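Local coordinates for StAR-related lipid transfer protein 13 (Homo sapiens, PDB 2PSO), which acts as a GTPase-activating protein for RhoA, and perhaps for Cdc42, and ends in the lipid-binding START domain to which this chain belongs, at residues Gly51-Ser56 with Leu63-Val68; Trp77-Glu82 with Leu213-Val218; Phe136-Thr141 with Leu153-Val158; Met174-Leu179 with Leu190-Arg195. One frame throughout, in Å; residues are numbered along the deposited sequence.

Contact 1 of 4, residues Gly51-Ser56 with Leu63-Val68; sequences GWVTCS and LAFKKV
Lys-66 lies across one face of the Trp-52 indole near the open end of an antiparallel beta hairpin, the first in the START domain. Its CB sits over the six-membered ring, 4.0 Å from the centroid, as a CH-pi contact. The chain then bends so that NZ ends 5.0 Å from the centroid of the five-membered ring, an off-centre cation-pi approach. Lys-78 of the next strand reaches the other face of the same indole.

Phe-65 and Val-53 face each other as a hydrogen-bonded pair, their side chains side by side and pointing the same way. With chi1 at 61°, Phe-65 CG stands between its own N and carbonyl carbon, which swings the ring back under its neighbour: Val-53 CB lies over the ring face, 4.3 Å from the centroid. Trp-77 meets the same ring edge-to-face. Behind these side chains, the hydrogen bonds Val-53 N to Phe-65 O (2.8 Å) and Phe-65 N to Val-53 O (2.9 Å) join the pair. Thr-54 and Ala-64 turn to the opposite face of the sheet. On the same side of the sheet as Phe-65, Cys-55 SG makes a sulfur-aromatic contact at the edge of that ring, 3.6 Å from Phe-65 CD2.

Contact 2 of 4, residues Trp77-Glu82 with Leu213-Val218; sequences WKASVE and LCAAEV
Val-81 and Val-218 form the close end of this contact, where the C-terminal helix lies on the sheet in the helix-grip fold of START domains. The two side chains slide past each other in opposite directions, with CG1 of Val-81 3.6 Å from CG1 of Val-218. A chi1 of -88° puts Val-81 CG1 roughly anti to its carbonyl carbon and CG2 between N and carbonyl carbon, and both methyls are then turned onto Val-218 of the helix. Val-218 CG1 also rests on the backbone, 3.5 Å from Ser-80 O. An alanine in place of Val-81 would lose both methyls and would probably open a gap beneath Val-218.

Two residues back along the strand, Ala-79 lets the helix come close: its CB is 3.8 Å from Ala-215 CA and 3.9 Å from Cys-214 O. Packing is looser at the Trp-77 end, where Cys-214 SG stays 4.3 Å from Trp-77 CB and looks obliquely at the five-membered ring, 5.2 Å from its centroid. Lys-78 and Glu-82 point away from the helix, while Leu-213 and Ala-216 lie on its outer side, toward solvent.

The axes of the short segments run at 28° and 7.3 Å apart. Strand 76-83 is flanked in the sheet by strands 62-66 and 188-196, so Leu-63 joins Trp-77 and Ala-79 from one side and Leu-190 meets Val-218 from the other, while Phe-210, earlier in the helix, packs against the Trp-77 ring.

Contact 3 of 4, residues Phe136-Thr141 with Leu153-Val158; sequences FVVLRT and LVSLSV
Arg-140 meets Leu-153 through its stem, CB lying 3.7 Å from Leu-153 CD1, and its side chain leaves the sheet face toward strand 118-125, which receives the flat guanidinium: Tyr-121 makes a cation-pi contact with it, and NH2 forms a salt bridge with Glu-119 OE2. The Phe-136 ring, at the other end of the segment, stacks on Tyr-123 of the same neighbouring strand.

An antiparallel backbone ladder joins the two strands of the hairpin. Thr-141 and Val-154 exchange a pair of hydrogen bonds, Val-154 N reaching Thr-141 O at 2.9 Å. Leu-139 and Leu-156 are paired likewise, with the bond from Leu-139 N to Leu-156 O (2.8 Å) the shorter of their two. Val-158 N extends the ladder past the end of its strand, bonding to Val-137 O at 2.9 Å.

The two faces of the hairpin differ. On one, Leu-139 and Leu-156 lie side by side: Leu-139 CG is anti to its backbone N (chi1 178°), which sets CD2 3.9 Å from Leu-156 CD1. Thr-141 CG2 meets Val-154 CG2 in the same way, and Val-158 CG1 adds to this row at Leu-139 CB. Arg-140 and Ser-155 occupy the other face, with Val-138 CG1 against Ser-155 CB at 3.7 Å and Leu-153 reaching on to Leu-91 and Val-94 of helix 87-96.

A buried arginine is thus held by an acid on the adjoining strand, which probably balances its charge. The Arg-140 and Glu-119 pair recalls the buried charged pair in the lipid cavity of StAR and its relatives.

Contact 4 of 4, residues Met174-Leu179 with Leu190-Arg195; sequences MDSQYL and LTHICR
His-192 carries its CG opposite the backbone N (chi1 -170°) and Tyr-178 carries its own opposite the carbonyl carbon (chi1 -69°), and these two settings bring the rings together over a non-hydrogen-bonded pair of the antiparallel hairpin near the middle of the START sheet. They stack face to face, planes at 8° and centroids 3.8 Å apart, with Tyr-178 CZ over the centre of the imidazole. At the imidazole edge, Ser-176 OG and His-192 NE2 share a hydrogen bond of 2.8 Å. At the edge of the phenol ring, Leu-190 CD1 touches CD2, and Tyr-178 OH is hydrogen-bonded to Glu-217 of the C-terminal helix. With an alanine in place of Tyr-178, the imidazole would probably lose the cover on that face, and Glu-217 its phenol partner.

The opposite face holds Gln-177, Leu-179, Thr-191 and Ile-193. Gln-177 crosses Ile-193 obliquely, its NE2 3.7 Å from Ile-193 CG2, and Leu-179 is tied to Thr-191 by a pair of backbone bonds, both 2.8 Å between N of one and O of the other.

At the other end, the ladder has a classic beta bulge: Met-174 and Asp-175 both face Arg-195, whose O accepts from Met-174 N at 3.0 Å and Asp-175 N at 3.2 Å. Arg-195 runs out extended to a salt bridge with Asp-70 and a hydrogen bond to Leu-74 O. The methyl of Met-174, its chain bent at the last torsion, settles over one face of the guanidinium, CE 3.7 Å from Arg-195 CZ.

How the contacts relate
Three hairpin contacts and one helix-on-strand contact meet in one curled sheet. Contacts 1 and 2, with centres about 12 Å apart, are joined where Ala-64 O probably accepts from Lys-78 N (3.1 Å). Contact 2 stands about 9 Å from contact 4, centre to centre; a probable hydrogen bond from Trp-77 N to Cys-194 O (2.8 Å) carries the sheet across. Contact 4 is about 11 Å from contact 3, centre to centre, and meets it through a probable bond from Tyr-178 N to Leu-153 O. Contacts 1 and 3, about 23 Å apart between centres, lie on opposite sides of the chain's centre. Contacts 3 and 4 are nested inside the loop closed by contact 2; lipid probably binds between its helix and the sheet, as in related START domains.

Contact 1 of 4, residues Gly51-Ser56 with Leu63-Val68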
loop_
_atom_site.group_PDB
_atom_site.type_symbol
_atom_site.label_atom_id
_atom_site.label_comp_id
_atom_site.label_asym_id
_atom_site.label_seq_id
_atom_site.Cartn_x
_atom_site.Cartn_y
_atom_site.Cartn_z
ATOM N N GLY A 51 11.135 11.444 -10.084
ATOM C CA GLY A 51 10.296 10.305 -10.473
ATOM C C GLY A 51 10.632 8.991 -9.769
ATOM O O GLY A 51 11.160 8.979 -8.652
ATOM N N TRP A 52 10.361 7.878 -10.438
ATOM C CA TRP A 52 10.375 6.595 -9.748
ATOM C C TRP A 52 11.718 5.894 -9.748
ATOM O O TRP A 52 12.245 5.575 -10.807
ATOM C CB TRP A 52 9.287 5.657 -10.303
ATOM C CG TRP A 52 7.864 6.113 -9.998
ATOM C CD1 TRP A 52 6.986 6.661 -10.882
ATOM C CD2 TRP A 52 7.179 6.059 -8.733
ATOM N NE1 TRP A 52 5.806 6.957 -10.251
ATOM C CE2 TRP A 52 5.892 6.588 -8.934
ATOM C CE3 TRP A 52 7.527 5.613 -7.460
ATOM C CZ2 TRP A 52 4.948 6.697 -7.906
ATOM C CZ3 TRP A 52 6.584 5.713 -6.443
ATOM C CH2 TRP A 52 5.312 6.256 -6.676
ATOM N N VAL A 53 12.252 5.621 -8.561
ATOM C CA VAL A 53 13.516 4.880 -8.438
ATOM C C VAL A 53 13.286 3.395 -8.162
ATOM O O VAL A 53 12.791 3.045 -7.088
ATOM C CB VAL A 53 14.381 5.437 -7.291
ATOM C CG1 VAL A 53 15.623 4.590 -7.112
ATOM C CG2 VAL A 53 14.730 6.894 -7.549
ATOM N N THR A 54 13.666 2.526 -9.100
ATOM C CA THR A 54 13.350 1.101 -8.993
ATOM C C THR A 54 14.154 0.316 -7.944
ATOM O O THR A 54 15.237 0.701 -7.574
ATOM C CB THR A 54 13.369 0.411 -10.389
ATOM O OG1 THR A 54 14.692 -0.006 -10.744
ATOM C CG2 THR A 54 12.847 1.371 -11.445
ATOM N N CYS A 55 13.599 -0.780 -7.442
ATOM C CA CYS A 55 14.289 -1.608 -6.456
ATOM C C CYS A 55 14.297 -3.063 -6.840
ATOM O O CYS A 55 13.558 -3.493 -7.717
ATOM C CB CYS A 55 13.624 -1.517 -5.097
ATOM S SG CYS A 55 13.380 0.145 -4.556
ATOM N N SER A 56 15.159 -3.812 -6.161
ATOM C CA SER A 56 15.189 -5.243 -6.270
ATOM C C SER A 56 14.010 -5.740 -5.440
ATOM O O SER A 56 13.732 -5.210 -4.353
ATOM C CB SER A 56 16.499 -5.770 -5.705
ATOM O OG SER A 56 16.584 -7.164 -5.917
ATOM N N LEU A 63 8.874 -3.299 -7.591
ATOM C CA LEU A 63 8.936 -2.227 -6.581
ATOM C C LEU A 63 9.663 -0.950 -7.074
ATOM O O LEU A 63 10.535 -1.023 -7.956
ATOM C CB LEU A 63 9.679 -2.760 -5.372
ATOM C CG LEU A 63 9.551 -1.988 -4.075
ATOM C CD1 LEU A 63 8.104 -1.643 -3.886
ATOM C CD2 LEU A 63 10.080 -2.885 -2.965
ATOM N N ALA A 64 9.309 0.207 -6.498
ATOM C CA ALA A 64 9.956 1.495 -6.799
ATOM C C ALA A 64 9.590 2.540 -5.750
ATOM O O ALA A 64 8.593 2.381 -5.049
ATOM C CB ALA A 64 9.570 1.994 -8.172
ATOM N N PHE A 65 10.400 3.596 -5.612
ATOM C CA PHE A 65 9.999 4.689 -4.722
ATOM C C PHE A 65 10.206 6.077 -5.273
ATOM O O PHE A 65 10.665 6.265 -6.396
ATOM C CB PHE A 65 10.593 4.572 -3.323
ATOM C CG PHE A 65 12.081 4.610 -3.285
ATOM C CD1 PHE A 65 12.763 5.823 -3.175
ATOM C CD2 PHE A 65 12.812 3.437 -3.296
ATOM C CE1 PHE A 65 14.131 5.865 -3.117
ATOM C CE2 PHE A 65 14.204 3.474 -3.226
ATOM C CZ PHE A 65 14.861 4.692 -3.147
ATOM N N LYS A 66 9.869 7.059 -4.464
ATOM C CA LYS A 66 9.873 8.408 -4.941
ATOM C C LYS A 66 9.926 9.327 -3.724
ATOM O O LYS A 66 9.229 9.093 -2.722
ATOM C CB LYS A 66 8.602 8.666 -5.769
ATOM C CG LYS A 66 8.556 10.030 -6.415
ATOM C CD LYS A 66 7.176 10.453 -6.815
ATOM C CE LYS A 66 6.939 10.262 -8.305
ATOM N NZ LYS A 66 5.988 11.306 -8.817
ATOM N N LYS A 67 10.787 10.341 -3.795
ATOM C CA LYS A 67 10.785 11.408 -2.811
ATOM C C LYS A 67 9.737 12.393 -3.296
ATOM O O LYS A 67 9.673 12.712 -4.485
ATOM C CB LYS A 67 12.167 12.072 -2.741
ATOM N N VAL A 68 8.894 12.878 -2.403
ATOM C CA VAL A 68 7.847 13.771 -2.867
ATOM C C VAL A 68 8.362 15.213 -2.970
ATOM O O VAL A 68 7.851 16.012 -3.763
ATOM C CB VAL A 68 6.575 13.651 -1.985
ATOM C CG1 VAL A 68 5.375 14.289 -2.666
ATOM C CG2 VAL A 68 6.276 12.197 -1.714
#

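Contact 2 of 4, residues Trp77-Glu82 with Leu213-Val218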
loop_
_atom_site.group_PDB
_atom_site.type_symbol
_atom_site.label_atom_id
_atom_site.label_comp_id
_atom_site.label_asym_id
_atom_site.label_seq_id
_atom_site.Cartn_x
_atom_site.Cartn_y
_atom_site.Cartn_z
ATOM N N TRP A 77 5.744 4.795 -2.055
ATOM C CA TRP A 77 6.089 3.545 -2.732
ATOM C C TRP A 77 5.100 3.099 -3.788
ATOM O O TRP A 77 3.962 3.541 -3.814
ATOM C CB TRP A 77 6.213 2.435 -1.733
ATOM C CG TRP A 77 7.283 2.651 -0.761
ATOM C CD1 TRP A 77 7.192 3.298 0.434
ATOM C CD2 TRP A 77 8.630 2.201 -0.876
ATOM N NE1 TRP A 77 8.398 3.250 1.082
ATOM C CE2 TRP A 77 9.299 2.584 0.294
ATOM C CE3 TRP A 77 9.337 1.503 -1.861
ATOM C CZ2 TRP A 77 10.635 2.300 0.509
ATOM C CZ3 TRP A 77 10.669 1.214 -1.644
ATOM C CH2 TRP A 77 11.304 1.615 -0.470
ATOM N N LYS A 78 5.552 2.185 -4.640
ATOM C CA LYS A 78 4.756 1.680 -5.742
ATOM C C LYS A 78 5.120 0.239 -6.020
ATOM O O LYS A 78 6.197 -0.020 -6.538
ATOM C CB LYS A 78 5.005 2.516 -6.991
ATOM C CG LYS A 78 4.238 2.054 -8.203
ATOM C CD LYS A 78 4.223 3.116 -9.293
ATOM C CE LYS A 78 5.485 3.087 -10.119
ATOM N NZ LYS A 78 5.448 1.967 -11.103
ATOM N N ALA A 79 4.226 -0.691 -5.686
ATOM C CA ALA A 79 4.423 -2.115 -5.993
ATOM C C ALA A 79 3.427 -2.662 -7.020
ATOM O O ALA A 79 2.292 -2.191 -7.097
ATOM C CB ALA A 79 4.383 -2.940 -4.741
ATOM N N SER A 80 3.864 -3.655 -7.802
ATOM C CA SER A 80 3.041 -4.284 -8.851
ATOM C C SER A 80 3.038 -5.808 -8.882
ATOM O O SER A 80 3.943 -6.454 -8.351
ATOM C CB SER A 80 3.502 -3.823 -10.204
ATOM O OG SER A 80 2.919 -2.587 -10.473
ATOM N N VAL A 81 2.003 -6.367 -9.512
ATOM C CA VAL A 81 1.945 -7.776 -9.868
ATOM C C VAL A 81 0.985 -7.940 -11.013
ATOM O O VAL A 81 0.164 -7.059 -11.286
ATOM C CB VAL A 81 1.367 -8.649 -8.764
ATOM C CG1 VAL A 81 2.437 -9.130 -7.794
ATOM C CG2 VAL A 81 0.257 -7.931 -8.079
ATOM N N GLU A 82 1.097 -9.080 -11.688
ATOM C CA GLU A 82 0.097 -9.512 -12.641
ATOM C C GLU A 82 -0.785 -10.523 -11.900
ATOM O O GLU A 82 -0.282 -11.469 -11.291
ATOM C CB GLU A 82 0.757 -10.126 -13.880
ATOM C CG GLU A 82 -0.222 -10.380 -15.035
ATOM C CD GLU A 82 0.390 -11.126 -16.233
ATOM O OE1 GLU A 82 1.349 -10.602 -16.847
ATOM O OE2 GLU A 82 -0.107 -12.232 -16.574
ATOM N N LEU A 213 7.423 -4.859 2.354
ATOM C CA LEU A 213 6.137 -5.152 2.914
ATOM C C LEU A 213 5.021 -4.865 1.878
ATOM O O LEU A 213 4.100 -5.688 1.693
ATOM C CB LEU A 213 5.937 -4.355 4.200
ATOM C CG LEU A 213 6.742 -4.738 5.443
ATOM C CD1 LEU A 213 6.076 -4.187 6.695
ATOM C CD2 LEU A 213 6.867 -6.235 5.568
ATOM N N CYS A 214 5.116 -3.728 1.189
ATOM C CA CYS A 214 4.214 -3.443 0.072
ATOM C C CYS A 214 4.243 -4.508 -1.039
ATOM O O CYS A 214 3.190 -4.895 -1.549
ATOM C CB CYS A 214 4.514 -2.080 -0.558
ATOM S SG CYS A 214 4.328 -0.714 0.576
ATOM N N ALA A 215 5.425 -4.967 -1.435
ATOM C CA ALA A 215 5.490 -5.851 -2.591
ATOM C C ALA A 215 4.889 -7.207 -2.213
ATOM O O ALA A 215 4.400 -7.965 -3.066
ATOM C CB ALA A 215 6.922 -6.009 -3.082
ATOM N N ALA A 216 4.916 -7.495 -0.915
ATOM C CA ALA A 216 4.437 -8.772 -0.431
ATOM C C ALA A 216 2.926 -8.734 -0.229
ATOM O O ALA A 216 2.276 -9.779 -0.188
ATOM C CB ALA A 216 5.163 -9.176 0.856
ATOM N N GLU A 217 2.366 -7.536 -0.096
ATOM C CA GLU A 217 0.916 -7.412 0.080
ATOM C C GLU A 217 0.300 -7.725 -1.261
ATOM O O GLU A 217 -0.653 -8.511 -1.402
ATOM C CB GLU A 217 0.518 -6.000 0.515
ATOM C CG GLU A 217 -0.942 -5.886 0.867
ATOM C CD GLU A 217 -1.439 -4.445 0.933
ATOM O OE1 GLU A 217 -1.787 -3.977 2.053
ATOM O OE2 GLU A 217 -1.490 -3.784 -0.134
ATOM N N VAL A 218 0.927 -7.135 -2.257
ATOM C CA VAL A 218 0.487 -7.236 -3.610
ATOM C C VAL A 218 0.767 -8.627 -4.187
ATOM O O VAL A 218 0.155 -9.034 -5.157
ATOM C CB VAL A 218 1.115 -6.104 -4.405
ATOM C CG1 VAL A 218 2.246 -6.581 -5.261
ATOM C CG2 VAL A 218 0.052 -5.388 -5.196
#

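Contact 3 of 4, residues Phe136-Thr141 with Leu153-Val158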
loop_
_atom_site.group_PDB
_atom_site.type_symbol
_atom_site.label_atom_id
_atom_site.label_comp_id
_atom_site.label_asym_id
_atom_site.label_seq_id
_atom_site.Cartn_x
_atom_site.Cartn_y
_atom_site.Cartn_z
ATOM N N PHE A 136 -6.272 1.331 11.824
ATOM C CA PHE A 136 -6.633 2.120 10.650
ATOM C C PHE A 136 -8.078 2.548 10.641
ATOM O O PHE A 136 -8.963 1.802 11.035
ATOM C CB PHE A 136 -6.337 1.359 9.355
ATOM C CG PHE A 136 -4.876 1.102 9.126
ATOM C CD1 PHE A 136 -4.185 0.174 9.898
ATOM C CD2 PHE A 136 -4.193 1.776 8.138
ATOM C CE1 PHE A 136 -2.846 -0.066 9.695
ATOM C CE2 PHE A 136 -2.845 1.530 7.925
ATOM C CZ PHE A 136 -2.174 0.612 8.704
ATOM N N VAL A 137 -8.309 3.760 10.176
ATOM C CA VAL A 137 -9.638 4.298 10.040
ATOM C C VAL A 137 -9.512 5.183 8.849
ATOM O O VAL A 137 -8.762 6.140 8.850
ATOM C CB VAL A 137 -10.052 5.166 11.239
ATOM C CG1 VAL A 137 -11.424 5.795 10.987
ATOM C CG2 VAL A 137 -10.034 4.343 12.532
ATOM N N VAL A 138 -10.265 4.873 7.821
ATOM C CA VAL A 138 -9.947 5.382 6.525
ATOM C C VAL A 138 -11.207 5.793 5.762
ATOM O O VAL A 138 -12.259 5.197 5.942
ATOM C CB VAL A 138 -9.151 4.296 5.828
ATOM C CG1 VAL A 138 -9.611 4.085 4.412
ATOM C CG2 VAL A 138 -7.706 4.631 5.914
ATOM N N LEU A 139 -11.117 6.862 4.981
ATOM C CA LEU A 139 -12.105 7.174 3.971
ATOM C C LEU A 139 -11.712 6.399 2.678
ATOM O O LEU A 139 -10.623 6.610 2.156
ATOM C CB LEU A 139 -12.039 8.680 3.745
ATOM C CG LEU A 139 -12.914 9.380 2.698
ATOM C CD1 LEU A 139 -14.362 9.337 3.103
ATOM C CD2 LEU A 139 -12.475 10.836 2.512
ATOM N N ARG A 140 -12.529 5.472 2.180
ATOM C CA ARG A 140 -12.196 4.779 0.911
ATOM C C ARG A 140 -13.273 5.115 -0.056
ATOM O O ARG A 140 -14.439 5.163 0.318
ATOM C CB ARG A 140 -12.262 3.241 0.988
ATOM C CG ARG A 140 -11.986 2.622 2.296
ATOM C CD ARG A 140 -12.733 1.350 2.391
ATOM N NE ARG A 140 -11.863 0.187 2.417
ATOM C CZ ARG A 140 -12.306 -1.057 2.500
ATOM N NH1 ARG A 140 -11.447 -2.060 2.508
ATOM N NH2 ARG A 140 -13.607 -1.297 2.596
ATOM N N THR A 141 -12.911 5.259 -1.313
ATOM C CA THR A 141 -13.903 5.352 -2.325
ATOM C C THR A 141 -13.395 4.455 -3.438
ATOM O O THR A 141 -12.198 4.228 -3.531
ATOM C CB THR A 141 -14.132 6.848 -2.761
ATOM O OG1 THR A 141 -14.859 6.908 -3.999
ATOM C CG2 THR A 141 -12.829 7.602 -2.908
ATOM N N LEU A 153 -9.214 1.838 -6.205
ATOM C CA LEU A 153 -9.671 2.015 -4.843
ATOM C C LEU A 153 -8.733 3.046 -4.179
ATOM O O LEU A 153 -7.530 2.903 -4.237
ATOM C CB LEU A 153 -9.731 0.642 -4.130
ATOM C CG LEU A 153 -9.820 0.687 -2.599
ATOM C CD1 LEU A 153 -11.013 1.473 -2.032
ATOM C CD2 LEU A 153 -9.731 -0.695 -1.978
ATOM N N VAL A 154 -9.259 4.083 -3.566
ATOM C CA VAL A 154 -8.386 5.054 -2.903
ATOM C C VAL A 154 -8.754 5.320 -1.436
ATOM O O VAL A 154 -9.943 5.338 -1.034
ATOM C CB VAL A 154 -8.303 6.440 -3.618
ATOM C CG1 VAL A 154 -8.476 6.351 -5.154
ATOM C CG2 VAL A 154 -9.299 7.349 -3.027
ATOM N N SER A 155 -7.713 5.522 -0.635
ATOM C CA SER A 155 -7.897 5.617 0.784
ATOM C C SER A 155 -7.074 6.720 1.429
ATOM O O SER A 155 -6.024 7.093 0.920
ATOM C CB SER A 155 -7.520 4.273 1.397
ATOM O OG SER A 155 -8.264 3.226 0.816
ATOM N N LEU A 156 -7.544 7.246 2.553
ATOM C CA LEU A 156 -6.731 8.177 3.345
ATOM C C LEU A 156 -7.295 8.138 4.731
ATOM O O LEU A 156 -8.479 7.926 4.884
ATOM C CB LEU A 156 -6.801 9.591 2.791
ATOM C CG LEU A 156 -8.196 10.075 2.395
ATOM C CD1 LEU A 156 -8.699 11.131 3.367
ATOM C CD2 LEU A 156 -8.183 10.613 0.990
ATOM N N SER A 157 -6.442 8.292 5.732
ATOM C CA SER A 157 -6.824 8.097 7.122
ATOM C C SER A 157 -7.668 9.256 7.569
ATOM O O SER A 157 -7.469 10.382 7.108
ATOM C CB SER A 157 -5.583 7.959 8.028
ATOM O OG SER A 157 -5.017 6.641 8.002
ATOM N N VAL A 158 -8.639 8.979 8.432
ATOM C CA VAL A 158 -9.446 10.032 9.033
ATOM C C VAL A 158 -9.691 9.651 10.474
ATOM O O VAL A 158 -9.212 8.616 10.923
ATOM C CB VAL A 158 -10.816 10.184 8.338
ATOM C CG1 VAL A 158 -10.652 10.582 6.877
ATOM C CG2 VAL A 158 -11.594 8.895 8.443
#

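Contact 4 of 4, residues Met174-Leu179 with Leu190-Arg195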
loop_
_atom_site.group_PDB
_atom_site.type_symbol
_atom_site.label_atom_id
_atom_site.label_comp_id
_atom_site.label_asym_id
_atom_site.label_seq_id
_atom_site.Cartn_x
_atom_site.Cartn_y
_atom_site.Cartn_z
ATOM N N MET A 174 -1.448 8.284 4.316
ATOM C CA MET A 174 -1.354 9.620 3.727
ATOM C C MET A 174 -1.782 9.523 2.276
ATOM O O MET A 174 -2.574 10.337 1.781
ATOM C CB MET A 174 0.075 10.156 3.818
ATOM C CG MET A 174 0.695 10.107 5.231
ATOM S SD MET A 174 2.481 10.524 5.318
ATOM C CE MET A 174 2.578 11.901 4.169
ATOM N N ASP A 175 -1.249 8.502 1.615
ATOM C CA ASP A 175 -1.663 8.105 0.277
ATOM C C ASP A 175 -1.847 6.603 0.253
ATOM O O ASP A 175 -1.075 5.858 0.871
ATOM C CB ASP A 175 -0.596 8.457 -0.746
ATOM C CG ASP A 175 -0.811 9.803 -1.368
ATOM O OD1 ASP A 175 -1.488 10.641 -0.747
ATOM O OD2 ASP A 175 -0.299 10.023 -2.489
ATOM N N SER A 176 -2.884 6.161 -0.447
ATOM C CA SER A 176 -3.051 4.752 -0.760
ATOM C C SER A 176 -3.977 4.667 -1.923
ATOM O O SER A 176 -5.134 5.137 -1.852
ATOM C CB SER A 176 -3.674 3.990 0.387
ATOM O OG SER A 176 -3.711 2.603 0.077
ATOM N N GLN A 177 -3.494 4.084 -3.007
ATOM C CA GLN A 177 -4.382 3.923 -4.110
ATOM C C GLN A 177 -4.099 2.673 -4.891
ATOM O O GLN A 177 -2.964 2.436 -5.298
ATOM C CB GLN A 177 -4.463 5.181 -4.998
ATOM C CG GLN A 177 -3.150 5.707 -5.536
ATOM C CD GLN A 177 -2.676 7.005 -4.860
ATOM O OE1 GLN A 177 -3.295 7.516 -3.917
ATOM N NE2 GLN A 177 -1.568 7.540 -5.357
ATOM N N TYR A 178 -5.133 1.847 -5.069
ATOM C CA TYR A 178 -4.984 0.658 -5.897
ATOM C C TYR A 178 -5.446 1.031 -7.288
ATOM O O TYR A 178 -6.537 1.576 -7.440
ATOM C CB TYR A 178 -5.752 -0.552 -5.340
ATOM C CG TYR A 178 -5.187 -1.123 -4.049
ATOM C CD1 TYR A 178 -5.607 -0.641 -2.804
ATOM C CD2 TYR A 178 -4.249 -2.133 -4.066
ATOM C CE1 TYR A 178 -5.099 -1.136 -1.609
ATOM C CE2 TYR A 178 -3.727 -2.648 -2.870
ATOM C CZ TYR A 178 -4.168 -2.130 -1.647
ATOM O OH TYR A 178 -3.661 -2.622 -0.460
ATOM N N LEU A 179 -4.586 0.783 -8.280
ATOM C CA LEU A 179 -4.954 0.916 -9.685
ATOM C C LEU A 179 -4.934 -0.465 -10.308
ATOM O O LEU A 179 -3.900 -1.142 -10.311
ATOM C CB LEU A 179 -3.998 1.842 -10.441
ATOM C CG LEU A 179 -3.617 3.156 -9.757
ATOM C CD1 LEU A 179 -2.682 3.978 -10.616
ATOM C CD2 LEU A 179 -4.848 3.970 -9.418
ATOM N N LEU A 190 -2.104 -5.322 -11.208
ATOM C CA LEU A 190 -2.469 -4.629 -9.984
ATOM C C LEU A 190 -1.351 -3.712 -9.519
ATOM O O LEU A 190 -0.221 -4.149 -9.373
ATOM C CB LEU A 190 -2.754 -5.652 -8.891
ATOM C CG LEU A 190 -2.950 -5.138 -7.450
ATOM C CD1 LEU A 190 -4.039 -4.157 -7.362
ATOM C CD2 LEU A 190 -3.249 -6.309 -6.548
ATOM N N THR A 191 -1.647 -2.449 -9.265
ATOM C CA THR A 191 -0.611 -1.540 -8.786
ATOM C C THR A 191 -1.059 -0.798 -7.542
ATOM O O THR A 191 -2.062 -0.081 -7.561
ATOM C CB THR A 191 -0.231 -0.521 -9.854
ATOM O OG1 THR A 191 0.430 -1.188 -10.934
ATOM C CG2 THR A 191 0.692 0.545 -9.293
ATOM N N HIS A 192 -0.322 -0.974 -6.452
ATOM C CA HIS A 192 -0.562 -0.195 -5.252
ATOM C C HIS A 192 0.489 0.917 -4.992
ATOM O O HIS A 192 1.629 0.634 -4.593
ATOM C CB HIS A 192 -0.637 -1.121 -4.059
ATOM C CG HIS A 192 -1.125 -0.452 -2.824
ATOM N ND1 HIS A 192 -0.810 -0.904 -1.557
ATOM C CD2 HIS A 192 -1.906 0.639 -2.653
ATOM C CE1 HIS A 192 -1.372 -0.113 -0.656
ATOM N NE2 HIS A 192 -2.051 0.826 -1.296
ATOM N N ILE A 193 0.104 2.172 -5.209
ATOM C CA ILE A 193 0.919 3.295 -4.776
ATOM C C ILE A 193 0.514 3.825 -3.408
ATOM O O ILE A 193 -0.528 4.454 -3.286
ATOM C CB ILE A 193 0.794 4.487 -5.728
ATOM C CG1 ILE A 193 1.230 4.094 -7.136
ATOM C CG2 ILE A 193 1.635 5.676 -5.204
ATOM C CD1 ILE A 193 0.656 4.989 -8.198
ATOM N N CYS A 194 1.339 3.632 -2.389
ATOM C CA CYS A 194 1.010 4.219 -1.103
ATOM C C CYS A 194 2.167 4.828 -0.286
ATOM O O CYS A 194 3.338 4.734 -0.639
ATOM C CB CYS A 194 0.320 3.192 -0.254
ATOM S SG CYS A 194 1.518 2.076 0.415
ATOM N N ARG A 195 1.787 5.431 0.838
ATOM C CA ARG A 195 2.643 6.236 1.676
ATOM C C ARG A 195 1.965 6.261 3.031
ATOM O O ARG A 195 1.027 7.019 3.258
ATOM C CB ARG A 195 2.709 7.665 1.131
ATOM C CG ARG A 195 3.729 8.579 1.841
ATOM C CD ARG A 195 3.737 10.029 1.305
ATOM N NE ARG A 195 4.980 10.709 1.662
ATOM C CZ ARG A 195 5.244 12.013 1.537
ATOM N NH1 ARG A 195 4.351 12.866 1.055
ATOM N NH2 ARG A 195 6.441 12.460 1.892
#